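Local coordinates for beta-lactamase-like protein (Koribacter versatilis, PDB 6B9V) that is an unusual PhnP-family diphosphatase that cleaves reactive FAD photoproducts, with a two-manganese centre held in a metallo-beta-lactamase fold, at residues I74-T77 with H83-G86; V115-F120 with V136-V141. All coordinates share one frame; numbering follows the deposited sequence.

Interaction 1 of 2, residues I74-T77 with H83-G86; sequences IVYT and HILG. With MN (manganese (II) ion), chain C.
The histidine- and aspartate-rich metal-binding loop that follows strand 73-75 begins and ends in this contact, where Thr77 faces His83 and Tyr76 packs against the backbone and side chain of the short helix 81-84. His83 binds manganese through NE2 at 2.2 Å. Its ring carbons CD2 and CE1 lie at almost equal distances from the metal, so the ion sits symmetrically off the nitrogen. Asp82, Asp178 and His231 also bind this ion.

On the other side of the imidazole, His83 ND1 approaches Thr77 OG1 to 3.7 Å without bonding to it. Each is instead hydrogen-bonded to Asp54 OD2, and this second-shell oxygen fixes the rotation of the ring and ties the two ends of the loop together. The sequence from Thr77 to His83 contains the HxHxDH signature of the metallo-beta-lactamase superfamily: His78 and His80 bind the first manganese, Asp82 and His83 the second. The five residues between the segments thus carry ligands of both ions while Thr77 and His83 close the loop at its base.

Farther from the metal, the carbonyl oxygen of His83 lies in the plane of the Tyr76 ring, at its edge, 3.5 Å from CE2. CE2 also meets Ile84 CG2 at 4.0 Å, the two side chains crossing at about a right angle. Ile84 has CG1 between its backbone N and carbonyl carbon (chi1 69°), which directs CG2 to the tyrosine and sends the longer branch away, toward helix 110-119. Tyr76 OH is hydrogen-bonded to Thr55 OG1, which anchors the far end of the ring, and Thr112 and Leu116 of helix 110-119 pack against the same side chain.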
ATOM      1  N   ILE A  74      -2.394  -9.047  15.756  1.00 19.88           N
ATOM      2  CA  ILE A  74      -2.798  -7.789  15.145  1.00 21.87           C
ATOM      3  C   ILE A  74      -4.103  -7.324  15.775  1.00 21.19           C
ATOM      4  O   ILE A  74      -5.054  -8.101  15.918  1.00 19.70           O
ATOM      5  CB  ILE A  74      -2.972  -7.926  13.615  1.00 20.21           C
ATOM      6  CG1 ILE A  74      -1.655  -8.395  12.986  1.00 19.57           C
ATOM      7  CG2 ILE A  74      -3.475  -6.598  13.003  1.00 21.11           C
ATOM      8  CD1 ILE A  74      -1.733  -8.723  11.520  1.00 21.70           C
ATOM      9  N   VAL A  75      -4.142  -6.058  16.161  1.00 19.31           N
ATOM     10  CA  VAL A  75      -5.316  -5.480  16.808  1.00 17.19           C
ATOM     11  C   VAL A  75      -5.826  -4.303  15.971  1.00 14.47           C
ATOM     12  O   VAL A  75      -5.032  -3.446  15.587  1.00 16.72           O
ATOM     13  CB  VAL A  75      -4.981  -5.003  18.238  1.00 20.21           C
ATOM     14  CG1 VAL A  75      -6.211  -4.385  18.897  1.00 23.73           C
ATOM     15  CG2 VAL A  75      -4.487  -6.170  19.081  1.00 19.18           C
ATOM     16  N   TYR A  76      -7.130  -4.258  15.690  1.00 14.99           N
ATOM     17  CA  TYR A  76      -7.693  -3.178  14.877  1.00 14.77           C
ATOM     18  C   TYR A  76      -8.464  -2.121  15.668  1.00 14.05           C
ATOM     19  O   TYR A  76      -9.267  -2.456  16.547  1.00 17.57           O
ATOM     20  CB  TYR A  76      -8.621  -3.758  13.801  1.00 16.03           C
ATOM     21  CG  TYR A  76      -7.839  -4.421  12.685  1.00 18.79           C
ATOM     22  CD1 TYR A  76      -7.562  -5.782  12.722  1.00 15.91           C
ATOM     23  CD2 TYR A  76      -7.361  -3.681  11.616  1.00 16.50           C
ATOM     24  CE1 TYR A  76      -6.830  -6.399  11.706  1.00 18.12           C
ATOM     25  CE2 TYR A  76      -6.625  -4.276  10.604  1.00 13.64           C
ATOM     26  CZ  TYR A  76      -6.376  -5.646  10.647  1.00 18.21           C
ATOM     27  OH  TYR A  76      -5.640  -6.256   9.642  1.00 16.53           O
ATOM     28  N   THR A  77      -8.245  -0.849  15.321  1.00 14.88           N
ATOM     29  CA  THR A  77      -9.074   0.237  15.863  1.00 18.29           C
ATOM     30  C   THR A  77     -10.443   0.314  15.154  1.00 17.35           C
ATOM     31  O   THR A  77     -11.486   0.475  15.809  1.00 16.80           O
ATOM     32  CB  THR A  77      -8.364   1.609  15.741  1.00 15.70           C
ATOM     33  OG1 THR A  77      -8.078   1.878  14.363  1.00 15.88           O
ATOM     34  CG2 THR A  77      -7.070   1.630  16.552  1.00 16.66           C
ATOM     35  N   HIS A  83      -6.546   1.948   7.533  1.00 14.06           N
ATOM     36  CA  HIS A  83      -6.220   1.118   8.696  1.00 15.97           C
ATOM     37  C   HIS A  83      -6.253  -0.384   8.392  1.00 13.08           C
ATOM     38  O   HIS A  83      -5.846  -1.190   9.224  1.00 13.39           O
ATOM     39  CB  HIS A  83      -7.190   1.444   9.849  1.00 13.52           C
ATOM     40  CG  HIS A  83      -7.142   2.884  10.260  1.00 13.66           C
ATOM     41  ND1 HIS A  83      -6.407   3.321  11.344  1.00 14.93           N
ATOM     42  CD2 HIS A  83      -7.665   3.996   9.686  1.00 17.49           C
ATOM     43  CE1 HIS A  83      -6.503   4.637  11.434  1.00 15.38           C
ATOM     44  NE2 HIS A  83      -7.272   5.068  10.450  1.00 20.61           N
ATOM     45  N   ILE A  84      -6.739  -0.760   7.212  1.00 12.59           N
ATOM     46  CA  ILE A  84      -6.884  -2.195   6.896  1.00 11.69           C
ATOM     47  C   ILE A  84      -6.239  -2.651   5.582  1.00 17.35           C
ATOM     48  O   ILE A  84      -5.933  -3.842   5.453  1.00 16.37           O
ATOM     49  CB  ILE A  84      -8.379  -2.648   6.849  1.00 13.44           C
ATOM     50  CG1 ILE A  84      -9.117  -2.055   5.640  1.00 15.47           C
ATOM     51  CG2 ILE A  84      -9.096  -2.331   8.171  1.00 14.13           C
ATOM     52  CD1 ILE A  84     -10.447  -2.748   5.315  1.00 18.54           C
ATOM     53  N   LEU A  85      -6.014  -1.755   4.617  1.00 16.29           N
ATOM     54  CA  LEU A  85      -5.633  -2.273   3.278  1.00 17.43           C
ATOM     55  C   LEU A  85      -4.304  -3.053   3.234  1.00 19.32           C
ATOM     56  O   LEU A  85      -4.070  -3.827   2.289  1.00 23.00           O
ATOM     57  CB  LEU A  85      -5.581  -1.135   2.252  1.00 15.31           C
ATOM     58  CG  LEU A  85      -6.956  -0.723   1.720  1.00 19.92           C
ATOM     59  CD1 LEU A  85      -6.859   0.390   0.683  1.00 22.60           C
ATOM     60  CD2 LEU A  85      -7.759  -1.918   1.175  1.00 24.63           C
ATOM     61  N   GLY A  86      -3.453  -2.898   4.249  1.00 17.43           N
ATOM     62  CA  GLY A  86      -2.170  -3.605   4.287  1.00 16.77           C
ATOM     63  C   GLY A  86      -2.206  -5.079   4.698  1.00 16.59           C
ATOM     64  O   GLY A  86      -1.163  -5.795   4.741  1.00 17.74           O
TER
HETATM   65 MN    MN C 301      -7.778   7.068   9.743  1.00 14.95          MN

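Interaction 2 of 2, residues V115-F120 with V136-V141; sequences VLKHVF and VEMHRV
Phe120 N donates to Leu116 O at 2.8 Å near the C-terminal end of helix 110-119, whose Leu116 and Lys117 side chains meet Met138 on strand 136-140. The helix belongs to the crossover of a beta-alpha-beta unit: it follows strand 104-108 and precedes the parallel neighbour of that strand, 136-140, at the edge of this chain's sheet.

Met138 carries the strand's side of the contact. Its chain is bent at chi2 (-76°), bringing SD within 4.2 Å of Leu116 CD1, an apolar touch on the buried side of the helix. Nearer the surface, Met138 CG lies 4.0 Å from Lys117 CE, the last methylene of an extended chain. The ammonium turns away from the methionine and forms a salt bridge with Glu113 OE2, while OE1 of the same carboxylate pairs with Arg140 NE; this shared anion probably offsets the like charges of Lys117 NZ and Arg140 NH2, 6.3 Å apart.

Residues flanking Met138 on the strand pair with each other: His139 NE2 donates to Glu137 OE2 at 3.0 Å, with the oxygen in the imidazole plane but approached from above the carboxylate plane.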
ATOM      1  N   VAL A 115     -16.176  -5.639   7.803  1.00 21.17           N
ATOM      2  CA  VAL A 115     -15.465  -5.019   6.684  1.00 22.64           C
ATOM      3  C   VAL A 115     -14.266  -5.859   6.214  1.00 21.86           C
ATOM      4  O   VAL A 115     -14.068  -6.051   5.008  1.00 18.97           O
ATOM      5  CB  VAL A 115     -14.984  -3.590   7.050  1.00 25.26           C
ATOM      6  CG1 VAL A 115     -14.143  -3.002   5.923  1.00 24.20           C
ATOM      7  CG2 VAL A 115     -16.182  -2.692   7.377  1.00 27.01           C
ATOM      8  N   LEU A 116     -13.463  -6.353   7.151  1.00 17.82           N
ATOM      9  CA  LEU A 116     -12.308  -7.190   6.795  1.00 22.60           C
ATOM     10  C   LEU A 116     -12.695  -8.455   6.017  1.00 25.13           C
ATOM     11  O   LEU A 116     -12.065  -8.789   5.000  1.00 20.72           O
ATOM     12  CB  LEU A 116     -11.518  -7.602   8.044  1.00 19.51           C
ATOM     13  CG  LEU A 116     -10.683  -6.525   8.746  1.00 24.09           C
ATOM     14  CD1 LEU A 116     -10.143  -7.067  10.065  1.00 22.89           C
ATOM     15  CD2 LEU A 116      -9.529  -6.045   7.862  1.00 23.52           C
ATOM     16  N   LYS A 117     -13.712  -9.166   6.493  1.00 21.51           N
ATOM     17  CA  LYS A 117     -14.124 -10.396   5.826  1.00 28.01           C
ATOM     18  C   LYS A 117     -14.708 -10.094   4.453  1.00 29.60           C
ATOM     19  O   LYS A 117     -14.569 -10.899   3.523  1.00 26.75           O
ATOM     20  CB  LYS A 117     -15.136 -11.170   6.672  1.00 23.89           C
ATOM     21  CG  LYS A 117     -14.521 -11.761   7.931  1.00 34.69           C
ATOM     22  CD  LYS A 117     -15.523 -12.631   8.670  1.00 46.94           C
ATOM     23  CE  LYS A 117     -14.836 -13.455   9.746  1.00 52.85           C
ATOM     24  NZ  LYS A 117     -15.810 -14.274  10.517  1.00 54.26           N
ATOM     25  N   HIS A 118     -15.361  -8.942   4.323  1.00 23.05           N
ATOM     26  CA  HIS A 118     -15.913  -8.579   3.019  1.00 24.79           C
ATOM     27  C   HIS A 118     -14.808  -8.210   2.020  1.00 29.83           C
ATOM     28  O   HIS A 118     -14.704  -8.799   0.936  1.00 28.68           O
ATOM     29  CB  HIS A 118     -16.907  -7.422   3.173  1.00 28.50           C
ATOM     30  CG  HIS A 118     -17.414  -6.886   1.874  1.00 30.31           C
ATOM     31  ND1 HIS A 118     -18.462  -7.462   1.190  1.00 29.86           N
ATOM     32  CD2 HIS A 118     -17.012  -5.829   1.129  1.00 31.97           C
ATOM     33  CE1 HIS A 118     -18.690  -6.779   0.082  1.00 37.34           C
ATOM     34  NE2 HIS A 118     -17.824  -5.782   0.022  1.00 35.23           N
ATOM     35  N   VAL A 119     -13.975  -7.246   2.400  1.00 25.56           N
ATOM     36  CA  VAL A 119     -12.912  -6.746   1.540  1.00 23.16           C
ATOM     37  C   VAL A 119     -11.892  -7.832   1.221  1.00 25.89           C
ATOM     38  O   VAL A 119     -11.437  -7.946   0.084  1.00 26.49           O
ATOM     39  CB  VAL A 119     -12.183  -5.548   2.179  1.00 24.39           C
ATOM     40  CG1 VAL A 119     -10.934  -5.179   1.382  1.00 27.10           C
ATOM     41  CG2 VAL A 119     -13.116  -4.344   2.286  1.00 24.19           C
ATOM     42  N   PHE A 120     -11.531  -8.626   2.222  1.00 20.48           N
ATOM     43  CA  PHE A 120     -10.497  -9.636   2.040  1.00 23.97           C
ATOM     44  C   PHE A 120     -11.109 -11.021   2.052  1.00 29.44           C
ATOM     45  O   PHE A 120     -10.549 -11.953   2.627  1.00 28.59           O
ATOM     46  CB  PHE A 120      -9.416  -9.515   3.113  1.00 25.17           C
ATOM     47  CG  PHE A 120      -8.569  -8.279   2.969  1.00 21.38           C
ATOM     48  CD1 PHE A 120      -7.642  -8.179   1.936  1.00 25.05           C
ATOM     49  CD2 PHE A 120      -8.714  -7.216   3.843  1.00 18.07           C
ATOM     50  CE1 PHE A 120      -6.865  -7.043   1.786  1.00 29.85           C
ATOM     51  CE2 PHE A 120      -7.940  -6.075   3.700  1.00 21.82           C
ATOM     52  CZ  PHE A 120      -7.012  -5.990   2.674  1.00 24.40           C
ATOM     53  N   VAL A 136      -4.388 -16.685   8.819  1.00 38.12           N
ATOM     54  CA  VAL A 136      -4.878 -15.746   9.830  1.00 40.67           C
ATOM     55  C   VAL A 136      -6.220 -16.197  10.406  1.00 44.34           C
ATOM     56  O   VAL A 136      -6.994 -16.881   9.733  1.00 46.89           O
ATOM     57  CB  VAL A 136      -5.023 -14.316   9.255  1.00 37.42           C
ATOM     58  CG1 VAL A 136      -3.716 -13.867   8.632  1.00 34.51           C
ATOM     59  CG2 VAL A 136      -6.151 -14.256   8.236  1.00 41.59           C
ATOM     60  N   GLU A 137      -6.490 -15.829  11.657  1.00 36.57           N
ATOM     61  CA  GLU A 137      -7.754 -16.196  12.295  1.00 35.43           C
ATOM     62  C   GLU A 137      -8.361 -15.005  13.022  1.00 34.89           C
ATOM     63  O   GLU A 137      -7.646 -14.270  13.695  1.00 37.14           O
ATOM     64  CB  GLU A 137      -7.554 -17.357  13.274  1.00 39.59           C
ATOM     65  CG  GLU A 137      -6.523 -17.072  14.358  1.00 47.57           C
ATOM     66  CD  GLU A 137      -6.373 -18.209  15.344  1.00 55.98           C
ATOM     67  OE1 GLU A 137      -6.898 -19.310  15.070  1.00 59.69           O
ATOM     68  OE2 GLU A 137      -5.733 -17.998  16.398  1.00 56.57           O
ATOM     69  N   MET A 138      -9.675 -14.827  12.895  1.00 33.60           N
ATOM     70  CA  MET A 138     -10.374 -13.700  13.521  1.00 34.60           C
ATOM     71  C   MET A 138     -10.836 -13.960  14.958  1.00 34.60           C
ATOM     72  O   MET A 138     -11.409 -15.002  15.272  1.00 34.57           O
ATOM     73  CB  MET A 138     -11.599 -13.303  12.689  1.00 38.40           C
ATOM     74  CG  MET A 138     -11.311 -12.488  11.444  1.00 47.89           C
ATOM     75  SD  MET A 138     -10.926 -10.762  11.803  1.00 61.37           S
ATOM     76  CE  MET A 138     -11.909 -10.465  13.271  1.00 55.33           C
ATOM     77  N   HIS A 139     -10.620 -12.967  15.815  1.00 33.26           N
ATOM     78  CA  HIS A 139     -11.084 -12.967  17.192  1.00 32.89           C
ATOM     79  C   HIS A 139     -11.887 -11.685  17.468  1.00 35.30           C
ATOM     80  O   HIS A 139     -11.451 -10.562  17.137  1.00 27.75           O
ATOM     81  CB  HIS A 139      -9.907 -13.068  18.170  1.00 34.42           C
ATOM     82  CG  HIS A 139      -9.080 -14.310  18.015  1.00 32.41           C
ATOM     83  ND1 HIS A 139      -9.216 -15.403  18.843  1.00 39.89           N
ATOM     84  CD2 HIS A 139      -8.096 -14.623  17.138  1.00 37.22           C
ATOM     85  CE1 HIS A 139      -8.356 -16.340  18.479  1.00 44.58           C
ATOM     86  NE2 HIS A 139      -7.667 -15.893  17.445  1.00 42.39           N
ATOM     87  N   ARG A 140     -13.053 -11.853  18.083  1.00 35.04           N
ATOM     88  CA  ARG A 140     -13.956 -10.731  18.331  1.00 33.73           C
ATOM     89  C   ARG A 140     -13.581  -9.915  19.569  1.00 33.26           C
ATOM     90  O   ARG A 140     -13.386 -10.456  20.654  1.00 39.70           O
ATOM     91  CB  ARG A 140     -15.394 -11.234  18.471  1.00 29.26           C
ATOM     92  CG  ARG A 140     -16.411 -10.157  18.849  1.00 33.93           C
ATOM     93  CD  ARG A 140     -16.748  -9.259  17.666  1.00 35.25           C
ATOM     94  NE  ARG A 140     -17.173 -10.033  16.503  1.00 34.77           N
ATOM     95  CZ  ARG A 140     -18.432 -10.379  16.251  1.00 38.57           C
ATOM     96  NH1 ARG A 140     -19.401 -10.022  17.082  1.00 44.88           N
ATOM     97  NH2 ARG A 140     -18.722 -11.084  15.170  1.00 36.75           N
ATOM     98  N   VAL A 141     -13.499  -8.602  19.392  1.00 26.64           N
ATOM     99  CA  VAL A 141     -13.256  -7.681  20.492  1.00 26.23           C
ATOM    100  C   VAL A 141     -14.557  -7.004  20.926  1.00 34.51           C
ATOM    101  O   VAL A 141     -15.245  -6.389  20.113  1.00 30.67           O
ATOM    102  CB  VAL A 141     -12.247  -6.578  20.109  1.00 29.24           C
ATOM    103  CG1 VAL A 141     -11.984  -5.660  21.297  1.00 36.41           C
ATOM    104  CG2 VAL A 141     -10.939  -7.179  19.596  1.00 27.37           C
TER

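Overall arrangement
Both contacts belong to the same seven-stranded sheet and its helical cover, but at different depths. Interaction 1 is wholly buried and joins an inner strand's end to the manganese centre; its direct touches are van der Waals, with the polar ends of Thr77 and His83 held by Asp54 and the manganese. Interaction 2 lies farther out, at the edge strand, and relies on a few apolar touches beside salt bridges to Glu113; no metal ligand takes part. Helix 110-119 and the residue after it connect them: Ile84 CB packs on Leu116 CD2 at 3.7 Å, and Ile84 O lies 3.5 Å from Phe120 CE2. Leu116 therefore touches both the Ile84 side chain of 83-86 and the Met138 side chain of 136-141.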